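Local atomic coordinates of aryl acylamidase (bacterium CSBL00001, PDB entry 4YJ6), a protein that probably hydrolyses the amide bond of aryl acylamides, as an enzyme of the amidase signature family. Residues A[8-16]-A[170-178]; A[83-94]-A[106-117]. One frame throughout, in Å; residues are numbered along the deposited sequence.

Contact 1 of 2, residues A[8-16]-A[170-178]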
ATOM      1  N   VAL A   8      21.591 -11.084   2.576  1.00 26.24           N
ATOM      2  CA  VAL A   8      20.308 -10.486   2.961  1.00 22.22           C
ATOM      3  C   VAL A   8      19.130 -10.756   1.988  1.00 20.95           C
ATOM      4  O   VAL A   8      17.993 -10.590   2.370  1.00 18.30           O
ATOM      5  CB  VAL A   8      20.452  -8.973   3.176  1.00 21.79           C
ATOM      6  CG1 VAL A   8      21.534  -8.704   4.232  1.00 22.94           C
ATOM      7  CG2 VAL A   8      20.809  -8.260   1.849  1.00 22.56           C
ATOM      8  N   HIS A   9      19.388 -11.151   0.750  1.00 17.58           N
ATOM      9  CA  HIS A   9      18.302 -11.380  -0.209  1.00 17.46           C
ATOM     10  C   HIS A   9      17.324 -12.377   0.388  1.00 18.05           C
ATOM     11  O   HIS A   9      17.734 -13.434   0.888  1.00 18.12           O
ATOM     12  CB  HIS A   9      18.873 -11.934  -1.525  1.00 19.74           C
ATOM     13  CG  HIS A   9      17.990 -11.725  -2.718  1.00 18.82           C
ATOM     14  ND1 HIS A   9      18.238 -12.323  -3.933  1.00 20.67           N
ATOM     15  CD2 HIS A   9      16.876 -10.969  -2.894  1.00 19.57           C
ATOM     16  CE1 HIS A   9      17.319 -11.954  -4.807  1.00 21.44           C
ATOM     17  NE2 HIS A   9      16.481 -11.125  -4.204  1.00 19.39           N
ATOM     18  N   TRP A  10      16.036 -12.032   0.349  1.00 17.46           N
ATOM     19  CA  TRP A  10      14.952 -12.905   0.843  1.00 15.90           C
ATOM     20  C   TRP A  10      14.860 -13.116   2.368  1.00 16.87           C
ATOM     21  O   TRP A  10      13.973 -13.845   2.849  1.00 18.13           O
ATOM     22  CB  TRP A  10      14.949 -14.277   0.110  1.00 17.37           C
ATOM     23  CG  TRP A  10      14.873 -14.154  -1.393  1.00 15.91           C
ATOM     24  CD1 TRP A  10      15.870 -14.430  -2.309  1.00 15.67           C
ATOM     25  CD2 TRP A  10      13.740 -13.712  -2.164  1.00 17.16           C
ATOM     26  NE1 TRP A  10      15.420 -14.176  -3.587  1.00 16.99           N
ATOM     27  CE2 TRP A  10      14.120 -13.739  -3.530  1.00 18.75           C
ATOM     28  CE3 TRP A  10      12.442 -13.300  -1.829  1.00 15.30           C
ATOM     29  CZ2 TRP A  10      13.247 -13.360  -4.567  1.00 16.35           C
ATOM     30  CZ3 TRP A  10      11.577 -12.927  -2.845  1.00 14.32           C
ATOM     31  CH2 TRP A  10      11.980 -12.963  -4.209  1.00 17.12           C
ATOM     32  N   LYS A  11      15.743 -12.502   3.147  1.00 15.54           N
ATOM     33  CA  LYS A  11      15.644 -12.620   4.589  1.00 16.17           C
ATOM     34  C   LYS A  11      14.439 -11.801   5.072  1.00 15.24           C
ATOM     35  O   LYS A  11      14.169 -10.722   4.517  1.00 14.91           O
ATOM     36  CB  LYS A  11      16.899 -12.100   5.276  1.00 15.93           C
ATOM     37  CG  LYS A  11      18.126 -12.966   4.996  1.00 20.97           C
ATOM     38  CD  LYS A  11      18.132 -14.228   5.874  1.00 25.46           C
ATOM     39  CE  LYS A  11      19.519 -14.919   5.833  1.00 30.23           C
ATOM     40  NZ  LYS A  11      19.769 -15.551   4.502  1.00 33.95           N
ATOM     41  N   SER A  12      13.753 -12.308   6.090  1.00 14.86           N
ATOM     42  CA  SER A  12      12.643 -11.555   6.693  1.00 12.77           C
ATOM     43  C   SER A  12      13.143 -10.449   7.614  1.00 14.26           C
ATOM     44  O   SER A  12      14.305 -10.430   8.018  1.00 12.92           O
ATOM     45  CB  SER A  12      11.707 -12.478   7.467  1.00 15.29           C
ATOM     46  OG  SER A  12      12.323 -12.938   8.644  1.00 15.27           O
ATOM     47  N   ALA A  13      12.271  -9.497   7.936  1.00 13.17           N
ATOM     48  CA  ALA A  13      12.638  -8.487   8.931  1.00 14.79           C
ATOM     49  C   ALA A  13      12.930  -9.158  10.269  1.00 13.58           C
ATOM     50  O   ALA A  13      13.862  -8.763  10.968  1.00 13.16           O
ATOM     51  CB  ALA A  13      11.501  -7.440   9.091  1.00 15.48           C
ATOM     52  N   ALA A  14      12.124 -10.161  10.641  1.00 12.43           N
ATOM     53  CA  ALA A  14      12.373 -10.872  11.889  1.00 14.65           C
ATOM     54  C   ALA A  14      13.770 -11.498  11.853  1.00 13.67           C
ATOM     55  O   ALA A  14      14.511 -11.434  12.833  1.00 14.84           O
ATOM     56  CB  ALA A  14      11.308 -11.960  12.112  1.00 16.87           C
ATOM     57  N   GLU A  15      14.144 -12.077  10.728  1.00 12.53           N
ATOM     58  CA  GLU A  15      15.473 -12.701  10.623  1.00 13.79           C
ATOM     59  C   GLU A  15      16.584 -11.670  10.704  1.00 14.19           C
ATOM     60  O   GLU A  15      17.564 -11.876  11.403  1.00 15.02           O
ATOM     61  CB  GLU A  15      15.591 -13.498   9.329  1.00 16.10           C
ATOM     62  CG  GLU A  15      14.779 -14.790   9.406  1.00 18.36           C
ATOM     63  CD  GLU A  15      14.720 -15.552   8.095  1.00 23.71           C
ATOM     64  OE1 GLU A  15      14.645 -14.918   7.022  1.00 18.49           O
ATOM     65  OE2 GLU A  15      14.705 -16.818   8.141  1.00 26.11           O
ATOM     66  N   ILE A  16      16.450 -10.567   9.975  1.00 12.96           N
ATOM     67  CA  ILE A  16      17.477  -9.518  10.041  1.00 14.47           C
ATOM     68  C   ILE A  16      17.626  -8.938  11.434  1.00 14.14           C
ATOM     69  O   ILE A  16      18.748  -8.694  11.915  1.00 14.39           O
ATOM     70  CB  ILE A  16      17.184  -8.402   9.039  1.00 11.92           C
ATOM     71  CG1 ILE A  16      17.431  -8.975   7.627  1.00 16.22           C
ATOM     72  CG2 ILE A  16      18.137  -7.215   9.272  1.00 12.40           C
ATOM     73  CD1 ILE A  16      16.848  -8.147   6.548  1.00 20.91           C
ATOM     74  N   LEU A 170       9.942  -4.039  -4.842  1.00 12.92           N
ATOM     75  CA  LEU A 170      11.144  -4.362  -4.078  1.00 12.69           C
ATOM     76  C   LEU A 170      10.925  -5.522  -3.122  1.00 15.40           C
ATOM     77  O   LEU A 170      11.785  -6.398  -3.001  1.00 14.12           O
ATOM     78  CB  LEU A 170      11.657  -3.138  -3.290  1.00 11.29           C
ATOM     79  CG  LEU A 170      12.177  -1.999  -4.162  1.00 14.16           C
ATOM     80  CD1 LEU A 170      12.674  -0.836  -3.245  1.00 14.36           C
ATOM     81  CD2 LEU A 170      13.325  -2.475  -5.052  1.00 16.52           C
ATOM     82  N   VAL A 171       9.777  -5.543  -2.435  1.00 10.97           N
ATOM     83  CA  VAL A 171       9.498  -6.610  -1.493  1.00 12.39           C
ATOM     84  C   VAL A 171       9.283  -7.939  -2.235  1.00 13.38           C
ATOM     85  O   VAL A 171       9.772  -8.967  -1.785  1.00 12.63           O
ATOM     86  CB  VAL A 171       8.263  -6.252  -0.617  1.00 10.92           C
ATOM     87  CG1 VAL A 171       7.829  -7.444   0.285  1.00 11.92           C
ATOM     88  CG2 VAL A 171       8.635  -4.992   0.229  1.00 13.04           C
ATOM     89  N   ALA A 172       8.562  -7.898  -3.355  1.00 10.91           N
ATOM     90  CA  ALA A 172       8.275  -9.117  -4.103  1.00 13.20           C
ATOM     91  C   ALA A 172       9.530  -9.707  -4.735  1.00 14.74           C
ATOM     92  O   ALA A 172       9.579 -10.927  -4.984  1.00 14.75           O
ATOM     93  CB  ALA A 172       7.205  -8.859  -5.179  1.00 12.48           C
ATOM     94  N   ASP A 173      10.529  -8.864  -4.954  1.00 15.07           N
ATOM     95  CA  ASP A 173      11.780  -9.305  -5.592  1.00 15.90           C
ATOM     96  C   ASP A 173      12.821  -9.652  -4.531  1.00 15.70           C
ATOM     97  O   ASP A 173      13.966  -9.975  -4.867  1.00 17.31           O
ATOM     98  CB  ASP A 173      12.306  -8.228  -6.545  1.00 14.93           C
ATOM     99  CG  ASP A 173      13.243  -8.791  -7.624  1.00 19.76           C
ATOM    100  OD1 ASP A 173      12.937  -9.863  -8.160  1.00 19.05           O
ATOM    101  OD2 ASP A 173      14.278  -8.156  -7.925  1.00 17.13           O
ATOM    102  N   GLY A 174      12.439  -9.597  -3.251  1.00 12.78           N
ATOM    103  CA  GLY A 174      13.313 -10.060  -2.189  1.00 12.73           C
ATOM    104  C   GLY A 174      14.338  -9.022  -1.700  1.00 14.85           C
ATOM    105  O   GLY A 174      15.185  -9.351  -0.869  1.00 13.73           O
ATOM    106  N   ILE A 175      14.233  -7.784  -2.190  1.00 13.91           N
ATOM    107  CA  ILE A 175      15.314  -6.803  -2.038  1.00 14.18           C
ATOM    108  C   ILE A 175      15.310  -6.172  -0.650  1.00 15.77           C
ATOM    109  O   ILE A 175      16.368  -5.939  -0.087  1.00 14.53           O
ATOM    110  CB  ILE A 175      15.237  -5.744  -3.130  1.00 12.66           C
ATOM    111  CG1 ILE A 175      15.543  -6.402  -4.489  1.00 13.86           C
ATOM    112  CG2 ILE A 175      16.281  -4.582  -2.905  1.00 13.69           C
ATOM    113  CD1 ILE A 175      15.182  -5.558  -5.679  1.00 14.44           C
ATOM    114  N   VAL A 176      14.127  -5.876  -0.112  1.00 12.48           N
ATOM    115  CA  VAL A 176      13.984  -5.528   1.289  1.00 11.68           C
ATOM    116  C   VAL A 176      12.775  -6.310   1.829  1.00 13.65           C
ATOM    117  O   VAL A 176      11.898  -6.687   1.039  1.00 13.93           O
ATOM    118  CB  VAL A 176      13.728  -4.026   1.528  1.00 13.05           C
ATOM    119  CG1 VAL A 176      15.042  -3.179   1.297  1.00 10.73           C
ATOM    120  CG2 VAL A 176      12.563  -3.531   0.657  1.00 12.95           C
ATOM    121  N   PRO A 177      12.737  -6.559   3.149  1.00 10.98           N
ATOM    122  CA  PRO A 177      11.639  -7.397   3.679  1.00 13.50           C
ATOM    123  C   PRO A 177      10.352  -6.620   3.935  1.00 12.64           C
ATOM    124  O   PRO A 177       9.295  -7.225   4.033  1.00 13.30           O
ATOM    125  CB  PRO A 177      12.201  -7.934   5.006  1.00 13.81           C
ATOM    126  CG  PRO A 177      13.214  -6.846   5.426  1.00 12.31           C
ATOM    127  CD  PRO A 177      13.804  -6.341   4.146  1.00 13.36           C
ATOM    128  N   VAL A 178      10.433  -5.301   4.007  1.00 11.63           N
ATOM    129  CA  VAL A 178       9.240  -4.474   4.273  1.00 11.98           C
ATOM    130  C   VAL A 178       9.464  -3.160   3.541  1.00 12.31           C
ATOM    131  O   VAL A 178      10.610  -2.692   3.405  1.00 12.66           O
ATOM    132  CB  VAL A 178       9.017  -4.234   5.799  1.00 11.00           C
ATOM    133  CG1 VAL A 178      10.277  -3.631   6.450  1.00 11.98           C
ATOM    134  CG2 VAL A 178       7.778  -3.308   6.032  1.00 11.46           C
TER
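W10 and G174 bring the two backbones together, their CA atoms 4.5 Å apart, and W10 N donates to G174 O at 3.1 Å. H9 takes the carbonyl of the preceding residue, D173. With CG anti to the backbone N (chi1 -158°), the imidazole lies beside the loop and H9 NE2 donates to D173 O at 2.8 Å. The bond runs close to the ring plane, so the acceptor meets the ring edge. W10 NE1 sits over the centre of one H9 face, so the two rings overlap. The indole itself covers G174. The CA of G174 is 3.5 Å from the centroid of the six-membered ring of W10, a CH-pi contact over the face. With no side chain on G174, the ring can come this close. G174 ends helix 165-172 in a Schellman motif, with G174 N bonded to V171 O and I175 N to L170 O. The second half of the contact lies at the start of helix 13-21, where S12 and E15 form a capping box. The P177 ring packs against this start, its CB 3.3 Å from A13 N and 3.4 Å from K11 O. I16 crosses the P177 ring at about a right angle, with I16 CD1 4.0 Å from P177 CG. Beyond the two segments, D173 makes salt bridges to R41 and R493, and D233 accepts from A13 N and A14 N.

Contact 2 of 2, residues A[83-94]-A[106-117]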
HETATM    1  N   MSE A  83      10.965   4.311   1.735  1.00 10.44           N
HETATM    2  CA  MSE A  83       9.646   4.970   1.901  1.00 11.98           C
HETATM    3  C   MSE A  83       9.144   5.244   0.483  1.00 14.10           C
HETATM    4  O   MSE A  83       9.885   5.060  -0.523  1.00 12.69           O
HETATM    5  CB  MSE A  83       9.779   6.279   2.683  1.00 12.66           C
HETATM    6  CG  MSE A  83      10.545   7.283   1.843  1.00 11.62           C
HETATM    7 SE   MSE A  83      10.567   8.983   2.700  1.00 31.20          SE
HETATM    8  CE  MSE A  83       8.667   9.413   2.758  1.00 14.54           C
ATOM      9  N   LYS A  84       7.898   5.690   0.400  1.00 11.58           N
ATOM     10  CA  LYS A  84       7.252   5.953  -0.899  1.00 10.92           C
ATOM     11  C   LYS A  84       7.312   7.433  -1.284  1.00 12.97           C
ATOM     12  O   LYS A  84       7.020   8.318  -0.458  1.00 11.91           O
ATOM     13  CB  LYS A  84       5.794   5.517  -0.782  1.00 10.88           C
ATOM     14  CG  LYS A  84       4.932   5.807  -2.037  1.00 10.77           C
ATOM     15  CD  LYS A  84       3.549   5.195  -1.785  1.00 12.55           C
ATOM     16  CE  LYS A  84       2.584   5.628  -2.874  1.00 12.63           C
ATOM     17  NZ  LYS A  84       1.248   5.038  -2.640  1.00 11.86           N
ATOM     18  N   ASP A  85       7.619   7.705  -2.551  1.00 12.16           N
ATOM     19  CA  ASP A  85       7.654   9.073  -3.056  1.00 13.57           C
ATOM     20  C   ASP A  85       6.244   9.586  -3.456  1.00 14.81           C
ATOM     21  O   ASP A  85       5.975   9.851  -4.634  1.00 13.85           O
ATOM     22  CB  ASP A  85       8.615   9.114  -4.272  1.00 11.72           C
ATOM     23  CG  ASP A  85       8.747  10.509  -4.867  1.00 15.77           C
ATOM     24  OD1 ASP A  85       8.422  11.493  -4.159  1.00 13.44           O
ATOM     25  OD2 ASP A  85       9.227  10.598  -6.039  1.00 15.48           O
ATOM     26  N   LEU A  86       5.353   9.749  -2.478  1.00 11.63           N
ATOM     27  CA  LEU A  86       4.041  10.333  -2.729  1.00 12.21           C
ATOM     28  C   LEU A  86       3.685  11.117  -1.467  1.00 12.80           C
ATOM     29  O   LEU A  86       3.434  10.519  -0.419  1.00 12.69           O
ATOM     30  CB  LEU A  86       2.981   9.242  -3.024  1.00 11.94           C
ATOM     31  CG  LEU A  86       1.569   9.818  -3.190  1.00 10.09           C
ATOM     32  CD1 LEU A  86       1.516  10.831  -4.373  1.00 13.19           C
ATOM     33  CD2 LEU A  86       0.565   8.675  -3.423  1.00 13.30           C
ATOM     34  N   PHE A  87       3.743  12.452  -1.576  1.00 12.48           N
ATOM     35  CA  PHE A  87       3.693  13.334  -0.412  1.00 13.78           C
ATOM     36  C   PHE A  87       4.743  12.926   0.628  1.00 17.17           C
ATOM     37  O   PHE A  87       4.532  13.053   1.835  1.00 14.55           O
ATOM     38  CB  PHE A  87       2.286  13.390   0.168  1.00 13.65           C
ATOM     39  CG  PHE A  87       1.297  14.000  -0.789  1.00 14.46           C
ATOM     40  CD1 PHE A  87       1.232  15.394  -0.935  1.00 18.61           C
ATOM     41  CD2 PHE A  87       0.487  13.197  -1.583  1.00 17.39           C
ATOM     42  CE1 PHE A  87       0.348  15.973  -1.821  1.00 15.99           C
ATOM     43  CE2 PHE A  87      -0.418  13.773  -2.487  1.00 16.67           C
ATOM     44  CZ  PHE A  87      -0.491  15.147  -2.602  1.00 16.65           C
ATOM     45  N   ALA A  88       5.877  12.448   0.135  1.00 15.18           N
ATOM     46  CA  ALA A  88       7.006  12.122   1.016  1.00 12.56           C
ATOM     47  C   ALA A  88       7.372  13.361   1.822  1.00 15.20           C
ATOM     48  O   ALA A  88       7.465  14.443   1.260  1.00 16.10           O
ATOM     49  CB  ALA A  88       8.201  11.672   0.189  1.00 12.68           C
ATOM     50  N   ALA A  89       7.582  13.205   3.126  1.00 12.35           N
ATOM     51  CA  ALA A  89       8.245  14.269   3.884  1.00 12.19           C
ATOM     52  C   ALA A  89       9.342  13.641   4.726  1.00 14.18           C
ATOM     53  O   ALA A  89       9.077  12.858   5.647  1.00 14.12           O
ATOM     54  CB  ALA A  89       7.250  15.018   4.776  1.00 14.12           C
ATOM     55  N   LYS A  90      10.587  13.980   4.401  1.00 13.24           N
ATOM     56  CA  LYS A  90      11.712  13.557   5.234  1.00 16.41           C
ATOM     57  C   LYS A  90      12.770  14.629   5.032  1.00 17.21           C
ATOM     58  O   LYS A  90      13.155  14.919   3.904  1.00 15.07           O
ATOM     59  CB  LYS A  90      12.251  12.182   4.834  1.00 16.45           C
ATOM     60  CG  LYS A  90      13.420  11.778   5.761  1.00 22.94           C
ATOM     61  CD  LYS A  90      13.839  10.370   5.579  1.00 26.66           C
ATOM     62  CE  LYS A  90      14.729   9.891   6.764  1.00 24.86           C
ATOM     63  NZ  LYS A  90      15.945  10.713   7.067  1.00 25.01           N
ATOM     64  N   PRO A  91      13.220  15.244   6.119  1.00 16.03           N
ATOM     65  CA  PRO A  91      14.058  16.441   5.921  1.00 18.80           C
ATOM     66  C   PRO A  91      15.262  16.206   4.999  1.00 19.69           C
ATOM     67  O   PRO A  91      15.997  15.223   5.164  1.00 18.12           O
ATOM     68  CB  PRO A  91      14.464  16.799   7.344  1.00 22.03           C
ATOM     69  CG  PRO A  91      13.250  16.396   8.162  1.00 20.75           C
ATOM     70  CD  PRO A  91      12.819  15.063   7.523  1.00 17.88           C
ATOM     71  N   GLY A  92      15.423  17.080   3.999  1.00 17.74           N
ATOM     72  CA  GLY A  92      16.514  16.952   3.048  1.00 17.37           C
ATOM     73  C   GLY A  92      16.291  15.999   1.884  1.00 21.21           C
ATOM     74  O   GLY A  92      17.119  15.937   0.977  1.00 20.99           O
ATOM     75  N   TRP A  93      15.169  15.273   1.874  1.00 15.06           N
ATOM     76  CA  TRP A  93      14.911  14.311   0.812  1.00 17.87           C
ATOM     77  C   TRP A  93      13.967  14.910  -0.235  1.00 17.41           C
ATOM     78  O   TRP A  93      13.229  15.856   0.046  1.00 16.69           O
ATOM     79  CB  TRP A  93      14.253  13.052   1.386  1.00 16.15           C
ATOM     80  CG  TRP A  93      15.199  12.148   2.144  1.00 18.88           C
ATOM     81  CD1 TRP A  93      16.309  12.511   2.882  1.00 20.77           C
ATOM     82  CD2 TRP A  93      15.114  10.733   2.214  1.00 16.71           C
ATOM     83  NE1 TRP A  93      16.913  11.375   3.414  1.00 18.88           N
ATOM     84  CE2 TRP A  93      16.197  10.274   3.013  1.00 17.51           C
ATOM     85  CE3 TRP A  93      14.219   9.797   1.682  1.00 16.74           C
ATOM     86  CZ2 TRP A  93      16.398   8.920   3.292  1.00 16.39           C
ATOM     87  CZ3 TRP A  93      14.426   8.438   1.949  1.00 15.70           C
ATOM     88  CH2 TRP A  93      15.500   8.016   2.766  1.00 15.28           C
ATOM     89  N   PRO A  94      14.004  14.368  -1.447  1.00 16.64           N
ATOM     90  CA  PRO A  94      13.112  14.927  -2.472  1.00 16.38           C
ATOM     91  C   PRO A  94      11.676  14.527  -2.217  1.00 15.86           C
ATOM     92  O   PRO A  94      11.387  13.686  -1.361  1.00 14.86           O
ATOM     93  CB  PRO A  94      13.630  14.320  -3.786  1.00 20.29           C
ATOM     94  CG  PRO A  94      14.457  13.159  -3.404  1.00 20.09           C
ATOM     95  CD  PRO A  94      14.912  13.333  -1.981  1.00 16.91           C
ATOM     96  N   ALA A 106      12.743  19.859  -5.453  1.00 22.54           N
ATOM     97  CA  ALA A 106      12.150  20.125  -4.148  1.00 22.57           C
ATOM     98  C   ALA A 106      12.889  19.296  -3.090  1.00 20.21           C
ATOM     99  O   ALA A 106      13.304  18.178  -3.382  1.00 21.81           O
ATOM    100  CB  ALA A 106      10.666  19.762  -4.174  1.00 21.38           C
ATOM    101  N   ARG A 107      13.060  19.842  -1.886  1.00 20.86           N
ATOM    102  CA  ARG A 107      13.613  19.068  -0.771  1.00 22.35           C
ATOM    103  C   ARG A 107      12.822  19.339   0.493  1.00 22.10           C
ATOM    104  O   ARG A 107      12.408  20.473   0.736  1.00 23.43           O
ATOM    105  CB  ARG A 107      15.093  19.420  -0.534  1.00 24.85           C
ATOM    106  CG  ARG A 107      15.982  19.118  -1.726  1.00 25.94           C
ATOM    107  CD  ARG A 107      16.075  17.609  -1.978  1.00 27.13           C
ATOM    108  NE  ARG A 107      17.051  17.272  -3.018  1.00 33.71           N
ATOM    109  CZ  ARG A 107      16.782  17.200  -4.322  1.00 30.94           C
ATOM    110  NH1 ARG A 107      15.561  17.430  -4.789  1.00 31.32           N
ATOM    111  NH2 ARG A 107      17.749  16.893  -5.173  1.00 38.42           N
ATOM    112  N   GLY A 108      12.620  18.307   1.305  1.00 20.13           N
ATOM    113  CA  GLY A 108      11.817  18.435   2.501  1.00 18.88           C
ATOM    114  C   GLY A 108      12.419  19.409   3.500  1.00 19.71           C
ATOM    115  O   GLY A 108      13.635  19.395   3.766  1.00 20.71           O
ATOM    116  N   ALA A 109      11.556  20.261   4.051  1.00 19.39           N
ATOM    117  CA  ALA A 109      11.976  21.248   5.052  1.00 24.16           C
ATOM    118  C   ALA A 109      12.333  20.580   6.373  1.00 21.36           C
ATOM    119  O   ALA A 109      11.929  19.460   6.670  1.00 19.50           O
ATOM    120  CB  ALA A 109      10.870  22.272   5.283  1.00 24.57           C
ATOM    121  N   ALA A 110      13.105  21.274   7.194  1.00 22.92           N
ATOM    122  CA  ALA A 110      13.482  20.728   8.478  1.00 21.64           C
ATOM    123  C   ALA A 110      12.267  20.417   9.353  1.00 20.56           C
ATOM    124  O   ALA A 110      11.284  21.155   9.359  1.00 19.94           O
ATOM    125  CB  ALA A 110      14.395  21.758   9.203  1.00 20.95           C
ATOM    126  N   GLY A 111      12.335  19.309  10.081  1.00 23.17           N
ATOM    127  CA  GLY A 111      11.364  19.010  11.115  1.00 21.44           C
ATOM    128  C   GLY A 111      10.003  18.503  10.646  1.00 21.64           C
ATOM    129  O   GLY A 111       9.138  18.235  11.482  1.00 21.83           O
ATOM    130  N   VAL A 112       9.809  18.386   9.325  1.00 19.92           N
ATOM    131  CA  VAL A 112       8.548  17.886   8.737  1.00 16.69           C
ATOM    132  C   VAL A 112       8.714  16.418   8.266  1.00 17.14           C
ATOM    133  O   VAL A 112       9.587  16.110   7.448  1.00 15.23           O
ATOM    134  CB  VAL A 112       8.134  18.777   7.541  1.00 16.11           C
ATOM    135  CG1 VAL A 112       6.787  18.330   6.927  1.00 20.29           C
ATOM    136  CG2 VAL A 112       8.047  20.280   7.980  1.00 20.49           C
ATOM    137  N   TRP A 113       7.857  15.527   8.776  1.00 15.47           N
ATOM    138  CA  TRP A 113       8.007  14.087   8.502  1.00 16.09           C
ATOM    139  C   TRP A 113       6.695  13.449   8.140  1.00 18.08           C
ATOM    140  O   TRP A 113       5.667  13.772   8.731  1.00 18.07           O
ATOM    141  CB  TRP A 113       8.503  13.343   9.735  1.00 16.43           C
ATOM    142  CG  TRP A 113       9.907  13.650  10.142  1.00 17.63           C
ATOM    143  CD1 TRP A 113      10.356  14.760  10.813  1.00 19.58           C
ATOM    144  CD2 TRP A 113      11.055  12.814   9.927  1.00 16.34           C
ATOM    145  NE1 TRP A 113      11.721  14.659  11.022  1.00 19.26           N
ATOM    146  CE2 TRP A 113      12.167  13.472  10.507  1.00 19.44           C
ATOM    147  CE3 TRP A 113      11.243  11.555   9.337  1.00 17.29           C
ATOM    148  CZ2 TRP A 113      13.446  12.927  10.485  1.00 21.44           C
ATOM    149  CZ3 TRP A 113      12.508  11.008   9.332  1.00 21.44           C
ATOM    150  CH2 TRP A 113      13.604  11.705   9.885  1.00 21.53           C
ATOM    151  N   SER A 114       6.729  12.507   7.200  1.00 13.37           N
ATOM    152  CA  SER A 114       5.585  11.604   7.035  1.00 14.04           C
ATOM    153  C   SER A 114       5.819  10.389   7.937  1.00 12.49           C
ATOM    154  O   SER A 114       6.923  10.175   8.435  1.00 12.15           O
ATOM    155  CB  SER A 114       5.371  11.246   5.579  1.00 14.71           C
ATOM    156  OG  SER A 114       6.537  10.760   4.998  1.00 16.05           O
ATOM    157  N   THR A 115       4.776   9.595   8.176  1.00 10.73           N
ATOM    158  CA  THR A 115       4.816   8.669   9.320  1.00  9.12           C
ATOM    159  C   THR A 115       5.788   7.524   9.145  1.00 10.37           C
ATOM    160  O   THR A 115       6.521   7.188  10.071  1.00  9.26           O
ATOM    161  CB  THR A 115       3.425   8.097   9.551  1.00 10.40           C
ATOM    162  OG1 THR A 115       2.549   9.203   9.810  1.00 12.77           O
ATOM    163  CG2 THR A 115       3.451   7.105  10.759  1.00 11.65           C
ATOM    164  N   TYR A 116       5.782   6.886   7.987  1.00 10.77           N
ATOM    165  CA  TYR A 116       6.627   5.697   7.823  1.00 11.17           C
ATOM    166  C   TYR A 116       8.143   5.997   8.078  1.00 12.85           C
ATOM    167  O   TYR A 116       8.739   5.328   8.886  1.00 11.68           O
ATOM    168  CB  TYR A 116       6.381   5.073   6.451  1.00 12.46           C
ATOM    169  CG  TYR A 116       7.067   3.764   6.257  1.00 11.36           C
ATOM    170  CD1 TYR A 116       6.428   2.574   6.643  1.00 11.54           C
ATOM    171  CD2 TYR A 116       8.310   3.694   5.631  1.00  9.66           C
ATOM    172  CE1 TYR A 116       7.025   1.362   6.463  1.00 11.28           C
ATOM    173  CE2 TYR A 116       8.919   2.452   5.427  1.00 10.90           C
ATOM    174  CZ  TYR A 116       8.252   1.300   5.841  1.00 11.16           C
ATOM    175  OH  TYR A 116       8.819   0.070   5.654  1.00 10.73           O
ATOM    176  N   PRO A 117       8.744   6.993   7.389  1.00 11.35           N
ATOM    177  CA  PRO A 117      10.184   7.232   7.652  1.00 10.17           C
ATOM    178  C   PRO A 117      10.475   7.618   9.114  1.00 11.83           C
ATOM    179  O   PRO A 117      11.461   7.158   9.689  1.00 12.57           O
ATOM    180  CB  PRO A 117      10.543   8.359   6.673  1.00 12.75           C
ATOM    181  CG  PRO A 117       9.238   9.092   6.373  1.00 10.68           C
ATOM    182  CD  PRO A 117       8.210   7.894   6.336  1.00 11.17           C
TER
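The loop that leaves strand 80-84 lies antiparallel to the loop that leads into helix 115-122, from P94 beside R107 to A89 beside W113. At one end G92 N donates to G108 O at 2.9 Å, and G108 N to W93 O at 2.8 Å. At the other, S114 N donates to A89 O at 2.8 Å. S114 OG stands between its backbone N and carbonyl carbon (chi1 53°) and accepts the longer bond from A89 N, 3.3 Å. The P91 ring crosses the W113 indole at about a right angle. P91 CD lies over one face of the W113 indole, 3.6 Å from the centroid of its five-membered ring, a CH-pi contact. K90 runs alongside W113 in the same direction, K90 CE to W113 CZ3 3.6 Å, while K90 CD covers a face of W93. E55 holds both outer ends, by a salt bridge to K90 NZ and a hydrogen bond from W93 NE1. Deeper in, the selenomethionine M83 packs its CE on P117 CG at 3.7 Å. The two loops lie within a beta-alpha-beta crossover, in which helix 115-122 joins the neighbouring parallel strands 80-84 and 126-131.

In the fold
Chain order nests one contact in the other. The N-terminal segment 8-16 enters helix 13-21, and the chain then runs through helices 27-45 and 53-69 to strand 80-84. There contact 2 closes a short loop of 11 residues between 83-94 and 106-117. The chain goes on through helix 115-122 and strand 126-131 to helix 165-172, where contact 1 closes the large outer loop at 170-178. Contact 1 ties the N terminus to the start of strand 178-183. Contact 2 joins the loop after edge strand 80-84 to the loop before helix 115-122. They meet where V178 CG2 packs on Y116 OH at 3.6 Å. T81 OG1 hydrogen-bonds both Y116 OH and V178 O.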